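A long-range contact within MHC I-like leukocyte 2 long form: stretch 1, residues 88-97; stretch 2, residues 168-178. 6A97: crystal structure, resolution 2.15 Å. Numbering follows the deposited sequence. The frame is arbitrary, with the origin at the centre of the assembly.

Stretch 1 88-97: KVEEKLRGMM
Stretch 2, residues 168-178: APRADLVKTFL

No direct hydrogen bond joins the two stretches; the polar link is a water, which donates to Met 96 O (3.1 Å) and accepts from Arg 170 N (2.9 Å). The same carbonyl receives a CA-H...O contact, Pro 169 CA to Met 96 O at 3.3 Å with 124° at the hydrogen; Pro 169 CG is also 3.3 Å from Met 96 O. Here the backbones come closest, the CA atoms of Met 96 and Pro 169 lying 4.8 Å apart.

Helices 88-96 and 171-178 (phi/psi near -65/-42) run roughly antiparallel at 152°, with axes 11.3 Å apart at closest approach; the CA atoms of Val 89 and Phe 177 are 9.8 Å apart. That spacing leaves room for side chains, and 375 Å² is buried in total. Met 96 (m, t, m) has the most surface covered, 119 Å². Its flexible thioether puts SD 4.0 Å from Leu 173 CB (Leu 173 m, t) and CE 4.2 Å from Phe 177 CG.

Phe 177 (chi1 -172°, chi2 85°) points its CA-to-CB bond toward the first helix. Its CZ lies 4.3 Å from both Val 89 CG1 (chi1 t) and Leu 93 CD2 (m, t), which meet the ring obliquely.

Pro 169 (phi/psi -44/129, C-gamma exo) offers a compact apolar ring: its CB is 4.0 Å from Met 96 CB, its CG 3.9 Å from Met 97 CG. Val 89, Leu 93, Pro 169 and Phe 177 are buried, and their side chains carry no polar atom needing a partner.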

# COMPACT_ATOMS: atom_id res chain seq x y z
N LYS A 88 19.95 -34.40 0.26
CA LYS A 88 20.68 -34.58 -1.00
C LYS A 88 21.05 -33.23 -1.61
O LYS A 88 22.13 -33.08 -2.19
CB LYS A 88 19.86 -35.40 -1.99
CG LYS A 88 19.99 -36.91 -1.79
CD LYS A 88 18.65 -37.62 -1.93
CE LYS A 88 18.09 -37.51 -3.33
NZ LYS A 88 16.80 -38.26 -3.45
N VAL A 89 20.14 -32.27 -1.49
CA VAL A 89 20.39 -30.92 -1.99
C VAL A 89 21.57 -30.29 -1.26
O VAL A 89 22.42 -29.66 -1.88
CB VAL A 89 19.14 -30.03 -1.85
CG1 VAL A 89 19.47 -28.58 -2.17
CG2 VAL A 89 18.03 -30.53 -2.75
N GLU A 90 21.62 -30.47 0.05
CA GLU A 90 22.70 -29.91 0.85
C GLU A 90 24.05 -30.48 0.42
O GLU A 90 25.04 -29.76 0.36
CB GLU A 90 22.48 -30.15 2.34
CG GLU A 90 23.51 -29.46 3.23
CD GLU A 90 24.65 -30.38 3.64
OE1 GLU A 90 24.67 -31.55 3.19
OE2 GLU A 90 25.54 -29.94 4.40
N GLU A 91 24.07 -31.79 0.12
CA GLU A 91 25.27 -32.43 -0.42
C GLU A 91 25.73 -31.78 -1.73
O GLU A 91 26.92 -31.50 -1.91
CB GLU A 91 25.04 -33.92 -0.68
CG GLU A 91 24.86 -34.78 0.56
CD GLU A 91 24.75 -36.25 0.21
OE1 GLU A 91 23.70 -36.67 -0.33
OE2 GLU A 91 25.72 -37.00 0.46
N LYS A 92 24.79 -31.58 -2.65
CA LYS A 92 25.13 -30.99 -3.95
C LYS A 92 25.65 -29.57 -3.79
O LYS A 92 26.66 -29.19 -4.39
CB LYS A 92 23.92 -30.99 -4.88
CG LYS A 92 23.54 -32.35 -5.43
CD LYS A 92 22.40 -32.21 -6.44
CE LYS A 92 22.05 -33.55 -7.07
NZ LYS A 92 21.50 -34.50 -6.07
N LEU A 93 24.97 -28.78 -2.96
CA LEU A 93 25.37 -27.39 -2.74
C LEU A 93 26.77 -27.32 -2.13
O LEU A 93 27.60 -26.52 -2.56
CB LEU A 93 24.36 -26.67 -1.85
CG LEU A 93 22.99 -26.48 -2.50
CD1 LEU A 93 22.03 -25.73 -1.58
CD2 LEU A 93 23.14 -25.77 -3.83
N ARG A 94 27.02 -28.18 -1.15
CA ARG A 94 28.35 -28.26 -0.54
C ARG A 94 29.41 -28.58 -1.59
O ARG A 94 30.46 -27.94 -1.63
CB ARG A 94 28.38 -29.32 0.56
CG ARG A 94 29.78 -29.63 1.07
CD ARG A 94 29.75 -30.77 2.08
NE ARG A 94 28.80 -30.50 3.16
CZ ARG A 94 29.06 -29.71 4.19
NH1 ARG A 94 30.24 -29.11 4.29
NH2 ARG A 94 28.14 -29.51 5.13
N GLY A 95 29.14 -29.57 -2.42
CA GLY A 95 30.08 -29.98 -3.45
C GLY A 95 30.40 -28.86 -4.42
O GLY A 95 31.56 -28.57 -4.70
N MET A 96 29.36 -28.20 -4.93
CA MET A 96 29.54 -27.13 -5.89
C MET A 96 30.31 -25.95 -5.31
O MET A 96 31.09 -25.30 -6.01
CB MET A 96 28.19 -26.65 -6.42
CG MET A 96 27.65 -27.51 -7.54
SD MET A 96 26.13 -26.86 -8.25
CE MET A 96 24.92 -27.45 -7.07
N MET A 97 30.11 -25.68 -4.02
CA MET A 97 30.70 -24.51 -3.38
C MET A 97 31.95 -24.86 -2.57
O MET A 97 32.46 -24.02 -1.82
CB MET A 97 29.67 -23.82 -2.48
CG MET A 97 28.68 -22.97 -3.27
SD MET A 97 27.55 -22.02 -2.23
CE MET A 97 26.47 -23.31 -1.65
N ALA A 168 34.86 -20.72 -8.53
CA ALA A 168 33.43 -20.69 -8.26
C ALA A 168 32.79 -21.96 -8.83
O ALA A 168 33.38 -22.60 -9.71
CB ALA A 168 32.81 -19.43 -8.86
N PRO A 169 31.59 -22.34 -8.34
CA PRO A 169 30.89 -23.55 -8.80
C PRO A 169 30.90 -23.72 -10.32
O PRO A 169 30.56 -22.79 -11.05
CB PRO A 169 29.46 -23.33 -8.30
CG PRO A 169 29.64 -22.55 -7.04
CD PRO A 169 30.84 -21.66 -7.26
N ARG A 170 31.29 -24.91 -10.79
CA ARG A 170 31.42 -25.19 -12.22
C ARG A 170 30.14 -24.86 -12.97
O ARG A 170 29.04 -25.23 -12.55
CB ARG A 170 31.81 -26.65 -12.45
CG ARG A 170 33.24 -26.98 -12.04
CD ARG A 170 33.84 -28.11 -12.86
NE ARG A 170 33.26 -29.42 -12.54
CZ ARG A 170 32.40 -30.07 -13.32
NH1 ARG A 170 32.02 -29.53 -14.47
NH2 ARG A 170 31.93 -31.25 -12.96
N ALA A 171 30.30 -24.15 -14.09
CA ALA A 171 29.17 -23.61 -14.83
C ALA A 171 28.18 -24.68 -15.31
O ALA A 171 26.97 -24.45 -15.32
CB ALA A 171 29.67 -22.80 -16.03
N ASP A 172 28.69 -25.84 -15.70
CA ASP A 172 27.81 -26.89 -16.20
C ASP A 172 26.98 -27.48 -15.06
O ASP A 172 25.82 -27.83 -15.25
CB ASP A 172 28.60 -27.98 -16.92
CG ASP A 172 29.57 -28.70 -16.01
OD1 ASP A 172 30.34 -28.02 -15.30
OD2 ASP A 172 29.55 -29.95 -16.00
N LEU A 173 27.58 -27.58 -13.87
CA LEU A 173 26.85 -28.05 -12.70
C LEU A 173 25.79 -27.04 -12.28
O LEU A 173 24.66 -27.40 -11.97
CB LEU A 173 27.80 -28.33 -11.54
CG LEU A 173 28.81 -29.47 -11.74
CD1 LEU A 173 29.60 -29.71 -10.46
CD2 LEU A 173 28.10 -30.74 -12.21
N VAL A 174 26.18 -25.76 -12.28
CA VAL A 174 25.26 -24.68 -11.93
C VAL A 174 24.04 -24.69 -12.83
O VAL A 174 22.90 -24.63 -12.35
CB VAL A 174 25.96 -23.30 -12.03
CG1 VAL A 174 24.94 -22.18 -11.88
CG2 VAL A 174 27.06 -23.18 -10.98
N LYS A 175 24.27 -24.79 -14.13
CA LYS A 175 23.18 -24.64 -15.09
C LYS A 175 22.21 -25.83 -15.02
O LYS A 175 21.01 -25.64 -15.15
CB LYS A 175 23.73 -24.47 -16.52
CG LYS A 175 23.53 -25.66 -17.44
CD LYS A 175 23.86 -25.30 -18.89
CE LYS A 175 22.86 -24.29 -19.44
NZ LYS A 175 23.14 -23.93 -20.85
N THR A 176 22.72 -27.04 -14.79
CA THR A 176 21.83 -28.19 -14.69
C THR A 176 20.95 -28.03 -13.45
O THR A 176 19.74 -28.25 -13.51
CB THR A 176 22.60 -29.53 -14.61
OG1 THR A 176 23.43 -29.54 -13.44
CG2 THR A 176 23.44 -29.75 -15.85
N PHE A 177 21.56 -27.61 -12.35
CA PHE A 177 20.80 -27.41 -11.12
C PHE A 177 19.73 -26.33 -11.27
O PHE A 177 18.59 -26.52 -10.87
CB PHE A 177 21.72 -27.06 -9.95
CG PHE A 177 21.02 -27.03 -8.63
CD1 PHE A 177 20.84 -28.19 -7.89
CD2 PHE A 177 20.52 -25.84 -8.12
CE1 PHE A 177 20.18 -28.16 -6.68
CE2 PHE A 177 19.86 -25.81 -6.91
CZ PHE A 177 19.69 -26.97 -6.18
N LEU A 178 20.10 -25.19 -11.86
CA LEU A 178 19.16 -24.08 -11.99
C LEU A 178 18.11 -24.29 -13.07
O LEU A 178 16.98 -23.84 -12.94
CB LEU A 178 19.90 -22.77 -12.25
CG LEU A 178 20.80 -22.23 -11.14
CD1 LEU A 178 21.39 -20.90 -11.55
CD2 LEU A 178 20.01 -22.10 -9.84
O HOH W 1 31.81 -26.86 -8.65